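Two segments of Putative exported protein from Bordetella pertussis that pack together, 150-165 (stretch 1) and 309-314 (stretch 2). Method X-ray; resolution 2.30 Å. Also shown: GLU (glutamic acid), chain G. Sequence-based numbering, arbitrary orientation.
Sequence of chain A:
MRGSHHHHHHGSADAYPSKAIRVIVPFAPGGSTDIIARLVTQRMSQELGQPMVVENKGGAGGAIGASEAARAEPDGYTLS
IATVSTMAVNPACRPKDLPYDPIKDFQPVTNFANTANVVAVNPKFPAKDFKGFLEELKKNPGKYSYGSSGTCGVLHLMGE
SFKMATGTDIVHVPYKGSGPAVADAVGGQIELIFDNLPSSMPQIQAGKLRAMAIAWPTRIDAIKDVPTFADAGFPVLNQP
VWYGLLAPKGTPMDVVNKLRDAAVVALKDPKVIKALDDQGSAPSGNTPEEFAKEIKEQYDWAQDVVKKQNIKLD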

# COMPACT_ATOMS: atom_id res chain seq x y z
N GLY A 150 -0.23 -9.38 4.26
CA GLY A 150 0.00 -9.70 5.67
C GLY A 150 -1.21 -9.55 6.57
O GLY A 150 -2.11 -8.73 6.32
N THR A 151 -1.19 -10.32 7.66
CA THR A 151 -2.32 -10.40 8.58
C THR A 151 -2.83 -9.09 9.16
O THR A 151 -4.05 -8.94 9.40
CB THR A 151 -2.05 -11.40 9.72
OG1 THR A 151 -1.91 -12.70 9.13
CG2 THR A 151 -3.21 -11.39 10.76
N CYS A 152 -1.93 -8.15 9.43
CA CYS A 152 -2.37 -6.90 10.05
C CYS A 152 -2.28 -5.71 9.08
O CYS A 152 -2.27 -4.54 9.49
CB CYS A 152 -1.59 -6.66 11.36
SG CYS A 152 -2.14 -7.78 12.71
N GLY A 153 -2.22 -6.04 7.79
CA GLY A 153 -2.04 -5.08 6.74
C GLY A 153 -3.35 -4.65 6.11
O GLY A 153 -4.39 -5.29 6.33
N VAL A 154 -3.27 -3.57 5.31
CA VAL A 154 -4.44 -3.04 4.63
C VAL A 154 -5.14 -3.98 3.65
O VAL A 154 -6.33 -3.85 3.42
CB VAL A 154 -4.14 -1.63 3.97
CG1 VAL A 154 -3.24 -1.77 2.81
CG2 VAL A 154 -5.44 -0.97 3.55
N LEU A 155 -4.42 -4.93 3.07
CA LEU A 155 -5.03 -5.80 2.07
C LEU A 155 -5.81 -6.94 2.73
O LEU A 155 -6.79 -7.38 2.17
CB LEU A 155 -3.98 -6.27 1.04
CG LEU A 155 -3.28 -5.08 0.35
CD1 LEU A 155 -2.08 -5.54 -0.40
CD2 LEU A 155 -4.25 -4.31 -0.57
N HIS A 156 -5.39 -7.39 3.92
CA HIS A 156 -6.19 -8.29 4.76
C HIS A 156 -7.47 -7.57 5.20
O HIS A 156 -8.55 -8.11 5.14
CB HIS A 156 -5.39 -8.83 5.99
CG HIS A 156 -6.18 -9.80 6.84
ND1 HIS A 156 -5.93 -10.00 8.19
CD2 HIS A 156 -7.24 -10.60 6.55
CE1 HIS A 156 -6.78 -10.89 8.67
NE2 HIS A 156 -7.59 -11.27 7.70
N LEU A 157 -7.35 -6.34 5.66
CA LEU A 157 -8.54 -5.56 6.00
C LEU A 157 -9.44 -5.32 4.77
O LEU A 157 -10.66 -5.41 4.86
CB LEU A 157 -8.14 -4.23 6.69
CG LEU A 157 -9.33 -3.41 7.19
CD1 LEU A 157 -10.14 -4.20 8.28
CD2 LEU A 157 -8.86 -2.08 7.71
N MSE A 158 -8.83 -5.04 3.62
CA MSE A 158 -9.55 -4.94 2.35
C MSE A 158 -10.37 -6.18 2.07
O MSE A 158 -11.56 -6.07 1.88
CB MSE A 158 -8.56 -4.66 1.21
CG MSE A 158 -9.23 -4.15 -0.01
SE MSE A 158 -8.07 -4.07 -1.54
CE MSE A 158 -9.47 -3.66 -2.91
N GLY A 159 -9.74 -7.37 2.12
CA GLY A 159 -10.44 -8.62 1.90
C GLY A 159 -11.62 -8.87 2.84
O GLY A 159 -12.65 -9.37 2.43
N GLU A 160 -11.44 -8.49 4.11
CA GLU A 160 -12.41 -8.72 5.15
C GLU A 160 -13.55 -7.75 5.05
O GLU A 160 -14.71 -8.11 5.29
CB GLU A 160 -11.73 -8.61 6.53
CG GLU A 160 -10.82 -9.83 6.90
CD GLU A 160 -11.48 -11.20 6.63
OE1 GLU A 160 -12.55 -11.50 7.22
OE2 GLU A 160 -10.93 -11.99 5.83
N SER A 161 -13.22 -6.51 4.71
CA SER A 161 -14.23 -5.49 4.34
C SER A 161 -15.09 -5.88 3.14
O SER A 161 -16.32 -5.65 3.14
CB SER A 161 -13.53 -4.15 4.05
OG SER A 161 -13.17 -3.60 5.30
N PHE A 162 -14.45 -6.45 2.12
CA PHE A 162 -15.12 -6.95 0.94
C PHE A 162 -16.15 -8.04 1.29
O PHE A 162 -17.30 -8.02 0.83
CB PHE A 162 -14.04 -7.49 -0.01
CG PHE A 162 -14.58 -8.09 -1.26
CD1 PHE A 162 -14.66 -7.33 -2.42
CD2 PHE A 162 -15.03 -9.41 -1.29
CE1 PHE A 162 -15.16 -7.86 -3.57
CE2 PHE A 162 -15.54 -9.96 -2.46
CZ PHE A 162 -15.59 -9.18 -3.61
N LYS A 163 -15.69 -9.01 2.07
CA LYS A 163 -16.51 -10.11 2.56
C LYS A 163 -17.75 -9.59 3.28
O LYS A 163 -18.87 -10.00 2.99
CB LYS A 163 -15.67 -11.00 3.50
CG LYS A 163 -14.71 -11.84 2.73
CD LYS A 163 -13.65 -12.50 3.59
CE LYS A 163 -14.24 -13.44 4.61
NZ LYS A 163 -13.08 -14.11 5.29
N MSE A 164 -17.55 -8.66 4.20
CA MSE A 164 -18.63 -8.11 4.98
C MSE A 164 -19.68 -7.34 4.14
O MSE A 164 -20.90 -7.45 4.36
CB MSE A 164 -18.02 -7.21 6.08
CG MSE A 164 -19.02 -6.62 7.10
SE MSE A 164 -19.93 -8.05 8.10
CE MSE A 164 -18.44 -8.68 9.25
N ALA A 165 -19.19 -6.56 3.18
CA ALA A 165 -20.06 -5.68 2.40
C ALA A 165 -20.81 -6.44 1.33
O ALA A 165 -21.93 -6.04 0.97
CB ALA A 165 -19.26 -4.55 1.76
N GLN A 309 -18.01 -1.81 13.82
CA GLN A 309 -18.20 -2.55 12.54
C GLN A 309 -17.74 -4.04 12.48
O GLN A 309 -17.98 -4.73 11.48
CB GLN A 309 -17.65 -1.75 11.34
CG GLN A 309 -18.07 -0.25 11.36
CD GLN A 309 -17.73 0.52 10.08
OE1 GLN A 309 -17.12 -0.02 9.13
NE2 GLN A 309 -18.14 1.79 10.04
N ASN A 310 -17.07 -4.52 13.54
CA ASN A 310 -16.88 -5.97 13.79
C ASN A 310 -16.15 -6.71 12.66
O ASN A 310 -16.45 -7.87 12.35
CB ASN A 310 -18.23 -6.63 14.12
CG ASN A 310 -18.11 -8.04 14.72
OD1 ASN A 310 -17.44 -8.26 15.75
ND2 ASN A 310 -18.82 -9.00 14.10
N ILE A 311 -15.18 -6.03 12.05
CA ILE A 311 -14.34 -6.67 11.02
C ILE A 311 -13.04 -7.20 11.61
O ILE A 311 -12.06 -6.47 11.72
CB ILE A 311 -14.12 -5.75 9.77
CG1 ILE A 311 -15.46 -5.53 9.04
CG2 ILE A 311 -13.12 -6.38 8.82
CD1 ILE A 311 -15.51 -4.34 8.13
N LYS A 312 -13.05 -8.49 11.97
CA LYS A 312 -11.93 -9.19 12.64
C LYS A 312 -10.70 -9.48 11.77
O LYS A 312 -10.82 -10.10 10.70
CB LYS A 312 -12.41 -10.51 13.24
CG LYS A 312 -13.73 -10.45 13.97
CD LYS A 312 -13.77 -11.50 15.08
CE LYS A 312 -15.17 -12.09 15.27
NZ LYS A 312 -16.23 -11.06 15.49
N LEU A 313 -9.53 -9.09 12.24
CA LEU A 313 -8.28 -9.35 11.54
C LEU A 313 -7.49 -10.54 12.09
O LEU A 313 -6.88 -11.29 11.33
CB LEU A 313 -7.40 -8.11 11.47
CG LEU A 313 -7.91 -6.93 10.64
CD1 LEU A 313 -6.83 -5.88 10.63
CD2 LEU A 313 -8.28 -7.32 9.23
N ASP A 314 -7.49 -10.72 13.40
CA ASP A 314 -7.02 -12.00 13.98
C ASP A 314 -7.99 -12.59 15.03
O ASP A 314 -9.15 -12.15 15.14
CB ASP A 314 -5.54 -11.93 14.46
CG ASP A 314 -5.27 -10.81 15.47
OD1 ASP A 314 -6.14 -10.52 16.34
OD2 ASP A 314 -4.15 -10.24 15.42
OXT ASP A 314 -7.64 -13.51 15.78
N GLU G . -0.11 -3.83 1.79
CA GLU G . 0.92 -2.78 1.75
C GLU G . 0.32 -1.39 1.86
O GLU G . 0.38 -0.53 0.98
CB GLU G . 1.82 -2.95 0.52
CG GLU G . 2.23 -4.42 0.31
CD GLU G . 3.57 -4.59 -0.34
OE1 GLU G . 4.20 -3.55 -0.62
OE2 GLU G . 4.02 -5.77 -0.56
OXT GLU G . -0.21 -1.07 2.94

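No hydrogen bond joins these two stretches, although the C-terminal tail of the chain lies along a helix for more than two turns. The contact rests on apolar packing, and it buries 524 Å² in total.

Stretch 1 begins with a type I beta turn from Gly150 to Gly153, closed by Gly153 N to Gly150 O at 3.1 Å. Gly153 is the N-cap of the helix that starts at Val154. Stretch 2 has no regular helix or strand. It runs antiparallel to the helix: Ile311 lies beside Glu160, and Leu313 lies nearer the turn, beside Cys152.

Two residues of the tail do most of the work. Leu313 is the more heavily covered. Its CD2 sits over one face of the His156 ring, 3.9 Å from the centroid and 18° off the ring normal, a CH-pi contact. The same CD2 lies 3.8 Å from CD1 of Leu157. The ring is held by a very short, nearly linear hydrogen bond from His156 ND1 to Thr151 O, 2.5 Å, which ties the helix back to the turn.

Ile311 points toward the helix. Its CG2 meets Leu157 CD1 at 3.7 Å and Glu160 CB at 3.5 Å, so the glutamate contributes its aliphatic part here. The Glu160 carboxylate forms a salt bridge with Lys163 instead, OE2 to NZ at 3.1 Å. Ile311 CD1 reaches Ser161 OG at 3.7 Å; that hydroxyl gives a weak hydrogen bond to Leu157 O, 3.1 Å away.

Selenomethionine Met164 extends the apolar surface at the far end. Its CG lies 4.2 Å from Ile311 CG1, and its CE lies 3.8 Å from Asn310 O. At the turn end, Thr151 CG2 approaches Leu313 O at 3.7 Å.

The bound glutamic acid lies near Val154 CG1, with its OXT at 3.1 Å.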